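PDB 4L8N: PDZ domain protein from Parabacteroides distasonis, which is of unknown function but binds magnesium and carries PDZ domains, which may recognise peptide segments of other proteins, around a DUF4136 domain. Local coordinates for residues K22-G25 with P29-K32; L80-N85 with S90-V95. One frame throughout, in Å; residues are numbered along the deposited sequence.

Overall arrangement
Both contacts belong to the N-terminal PDZ domain and reach the same antiparallel six-stranded sheet. Interaction 1 closes first along the chain, joining residues 22-25, in the loop after strand 8-18, to the start of strand 29-34, which is an outermost strand of that sheet. Interaction 2 follows in series and is the hairpin of strands 78-84 and 91-101. Their centres lie about 14 Å apart, yet they touch, since CH2 of W24 packs 3.8 Å from CA of N85. The indole thus reaches from the loop beside the edge strand to N85, where strand 78-84 gives way to the hairpin turn, and bridges two parts of the domain far apart in sequence, away from the magnesium site.

Interaction 1: residues K22-G25 with P29-K32; sequences KNWG and PVIK
Both methyl groups of V30 touch the pyrrole part of the W24 indole, and this pair of residues carries the contact. CG2 of V30 lies 4.0 Å from CD1 of W24, and CG1 of V30 sits 4.1 Å from NE1 of W24, so the valine fork meets the pyrrole corner of the ring system obliquely while the two side chains cross at about a right angle. The indole is brought there by chi1 of -164°, which sets CG of W24 opposite its own backbone N. Beside the ring, G25 passes close to the valine: the carbonyl O of G25 lies 4.0 Å from CG2 of V30. G25 adopts phi 42°, and a CB at this position would probably come tight against that methyl.

The packed part is small, about 118 Å² in all, but W24, G25 and V30 are all buried. W24 NE1 gives its hydrogen to Y48 O, and V50 touches both W24 and V30. Away from this cluster, K22 extends from the exposed part of the loop, and K32 is partly exposed on the strand; neither touches the opposite segment. Replacing V30 with an alanine would probably open a gap against CD1 of W24 and the carbonyl of G25, with both methyl contacts gone. Across the segments the contact rests on van der Waals packing of V30 against W24 and the G25 backbone, while the polar edge of the indole is satisfied from outside them.

Interaction 2: residues L80-N85 with S90-V95; sequences LLTISN and SKQVLV
The hydroxyl of T82 donates to the side-chain amide of Q92 across an antiparallel, non-hydrogen-bonded pair, with OG1 of T82 only 2.6 Å from OE1 of Q92. The donor lies in the carbonyl plane, on a lone pair of OE1. Q92 reaches it by folding back: chi1 sets CG beside the backbone N, and the bend at chi2, -61°, brings the amide to T82. In T82, chi1 of -60° places OG1 beside the backbone N and leaves CG2 of T82 facing S90, whose OG is 3.8 Å from it. The other end of the bent amide, NE2 of Q92, rests 3.4 Å from CD2 of L80, the two side chains crossing at about a right angle. L80 also packs on L94, with CB of L80 4.1 Å from CD1 of L94.

The face that carries L81, I83 and V93 is largely apolar, with K91 at its rim. CG1 of I83 approaches CG2 of V93 at 4.1 Å, and L81 reaches V95 more loosely through its CD2. The long chain of K91 is bent at chi3, and its NZ comes no nearer than 4.1 Å to ND2 of N85, which donates to D49 OD1, while OD1 of N85 accepts from the backbone of S87 and S88 in the turn.

Between the faces, L81 and V93 form a reciprocal pair of backbone bonds, N of L81 to O of V93 and N of V93 to O of L81, both 2.7 Å long. N of I83 also donates to O of K91.

Strand 50-54 lies along strand 78-84, with I51 touching L81 and I83, while I45 packs on I83, V93 and V95, and helix 39-43 covers V93 and V95 through A43 and A40.

Interaction 1: residues K22-G25 with P29-K32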
# COMPACT_ATOMS: atom_id res chain seq x y z
N LYS A 22 18.28 12.00 5.69
CA LYS A 22 19.71 11.64 5.76
C LYS A 22 20.43 11.91 4.44
O LYS A 22 21.66 12.02 4.45
CB LYS A 22 19.90 10.15 6.13
CG LYS A 22 19.17 9.67 7.40
CD LYS A 22 19.79 10.17 8.72
CE LYS A 22 18.85 10.02 9.91
NZ LYS A 22 19.37 10.69 11.13
N ASN A 23 19.69 12.03 3.33
CA ASN A 23 20.27 12.18 2.00
C ASN A 23 20.14 13.58 1.40
O ASN A 23 20.64 13.82 0.30
CB ASN A 23 19.62 11.16 1.07
CG ASN A 23 19.60 9.77 1.64
OD1 ASN A 23 18.61 9.34 2.23
ND2 ASN A 23 20.72 9.07 1.57
N TRP A 24 19.50 14.51 2.12
CA TRP A 24 19.32 15.88 1.64
C TRP A 24 19.33 16.89 2.76
O TRP A 24 18.36 16.94 3.54
CB TRP A 24 18.01 16.03 0.84
CG TRP A 24 17.98 17.29 0.03
CD1 TRP A 24 17.15 18.36 0.20
CD2 TRP A 24 18.93 17.69 -0.97
NE1 TRP A 24 17.48 19.37 -0.67
CE2 TRP A 24 18.58 18.99 -1.39
CE3 TRP A 24 20.03 17.06 -1.58
CZ2 TRP A 24 19.25 19.65 -2.42
CZ3 TRP A 24 20.70 17.72 -2.59
CH2 TRP A 24 20.29 19.00 -3.01
N GLY A 25 20.41 17.68 2.82
CA GLY A 25 20.61 18.75 3.79
C GLY A 25 20.22 18.41 5.21
O GLY A 25 19.44 19.14 5.82
N PRO A 29 18.43 24.00 7.23
CA PRO A 29 17.14 24.42 6.67
C PRO A 29 17.02 24.05 5.18
O PRO A 29 17.97 24.25 4.42
CB PRO A 29 17.13 25.95 6.87
CG PRO A 29 18.35 26.28 7.66
CD PRO A 29 19.32 25.15 7.46
N VAL A 30 15.88 23.46 4.78
CA VAL A 30 15.56 23.06 3.41
C VAL A 30 14.29 23.82 3.04
O VAL A 30 13.28 23.68 3.73
CB VAL A 30 15.40 21.51 3.19
CG1 VAL A 30 14.78 21.19 1.83
CG2 VAL A 30 16.74 20.79 3.35
N ILE A 31 14.35 24.59 1.94
CA ILE A 31 13.25 25.41 1.45
C ILE A 31 12.15 24.53 0.87
O ILE A 31 12.42 23.75 -0.04
CB ILE A 31 13.76 26.43 0.40
CG1 ILE A 31 15.08 27.12 0.80
CG2 ILE A 31 12.68 27.37 -0.09
CD1 ILE A 31 15.06 28.11 1.81
N LYS A 32 10.90 24.72 1.35
CA LYS A 32 9.72 23.97 0.93
C LYS A 32 8.89 24.72 -0.13
O LYS A 32 8.27 24.08 -1.01
CB LYS A 32 8.81 23.72 2.14
CG LYS A 32 9.32 22.68 3.12
CD LYS A 32 8.20 22.25 4.08
CE LYS A 32 7.74 23.34 5.03
NZ LYS A 32 6.44 22.99 5.64

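Interaction 2: residues L80-N85 with S90-V95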
# COMPACT_ATOMS: atom_id res chain seq x y z
N LEU A 80 22.43 37.51 3.61
CA LEU A 80 23.32 36.81 2.68
C LEU A 80 23.27 35.31 3.00
O LEU A 80 23.55 34.88 4.13
CB LEU A 80 24.76 37.34 2.73
CG LEU A 80 25.73 36.73 1.70
CD1 LEU A 80 25.27 36.98 0.26
CD2 LEU A 80 27.14 37.24 1.90
N LEU A 81 22.89 34.51 2.00
CA LEU A 81 22.74 33.07 2.16
C LEU A 81 23.72 32.29 1.31
O LEU A 81 23.99 32.65 0.17
CB LEU A 81 21.30 32.70 1.77
CG LEU A 81 20.30 32.34 2.89
CD1 LEU A 81 20.33 33.32 4.05
CD2 LEU A 81 18.89 32.24 2.33
N THR A 82 24.26 31.23 1.89
CA THR A 82 25.11 30.28 1.19
C THR A 82 24.20 29.11 0.92
O THR A 82 23.75 28.47 1.87
CB THR A 82 26.36 29.95 1.99
OG1 THR A 82 27.10 31.16 2.21
CG2 THR A 82 27.23 28.90 1.31
N ILE A 83 23.86 28.89 -0.35
CA ILE A 83 22.93 27.85 -0.75
C ILE A 83 23.64 26.70 -1.46
O ILE A 83 24.63 26.90 -2.15
CB ILE A 83 21.81 28.45 -1.67
CG1 ILE A 83 20.93 29.52 -0.95
CG2 ILE A 83 20.96 27.37 -2.34
CD1 ILE A 83 20.10 29.08 0.32
N SER A 84 23.07 25.49 -1.32
CA SER A 84 23.43 24.32 -2.09
C SER A 84 22.14 23.64 -2.60
O SER A 84 21.09 23.67 -1.94
CB SER A 84 24.32 23.36 -1.31
OG SER A 84 23.62 22.48 -0.44
N ASN A 85 22.22 23.09 -3.81
CA ASN A 85 21.17 22.34 -4.48
C ASN A 85 21.81 21.39 -5.51
O ASN A 85 23.03 21.16 -5.47
CB ASN A 85 20.16 23.29 -5.13
CG ASN A 85 20.76 24.29 -6.06
OD1 ASN A 85 21.71 24.01 -6.78
ND2 ASN A 85 20.25 25.50 -6.02
N SER A 90 27.76 25.12 -4.06
CA SER A 90 27.85 26.37 -3.32
C SER A 90 27.43 27.53 -4.19
O SER A 90 27.67 27.51 -5.40
CB SER A 90 29.25 26.60 -2.76
OG SER A 90 29.17 27.54 -1.71
N LYS A 91 26.77 28.53 -3.57
CA LYS A 91 26.21 29.71 -4.23
C LYS A 91 25.90 30.80 -3.20
O LYS A 91 25.36 30.51 -2.13
CB LYS A 91 24.93 29.28 -4.99
CG LYS A 91 24.06 30.35 -5.64
CD LYS A 91 22.69 29.70 -5.87
CE LYS A 91 21.94 30.23 -7.06
NZ LYS A 91 21.00 29.21 -7.60
N GLN A 92 26.28 32.05 -3.51
CA GLN A 92 25.98 33.19 -2.63
C GLN A 92 24.69 33.84 -3.10
O GLN A 92 24.55 34.13 -4.29
CB GLN A 92 27.13 34.19 -2.58
CG GLN A 92 28.39 33.67 -1.87
CD GLN A 92 28.16 33.31 -0.42
OE1 GLN A 92 27.95 32.14 -0.09
NE2 GLN A 92 28.23 34.30 0.47
N VAL A 93 23.72 34.01 -2.19
CA VAL A 93 22.44 34.64 -2.55
C VAL A 93 22.10 35.73 -1.52
O VAL A 93 21.93 35.41 -0.34
CB VAL A 93 21.26 33.64 -2.72
CG1 VAL A 93 20.00 34.37 -3.18
CG2 VAL A 93 21.58 32.49 -3.67
N LEU A 94 21.97 37.00 -1.96
CA LEU A 94 21.55 38.06 -1.06
C LEU A 94 20.02 38.20 -1.13
O LEU A 94 19.47 38.62 -2.16
CB LEU A 94 22.23 39.40 -1.36
CG LEU A 94 21.91 40.52 -0.37
CD1 LEU A 94 22.70 40.36 0.93
CD2 LEU A 94 22.20 41.86 -0.97
N VAL A 95 19.34 37.87 -0.02
CA VAL A 95 17.88 37.94 0.01
C VAL A 95 17.43 39.21 0.75
O VAL A 95 17.70 39.38 1.93
CB VAL A 95 17.26 36.64 0.59
CG1 VAL A 95 15.75 36.75 0.76
CG2 VAL A 95 17.60 35.45 -0.28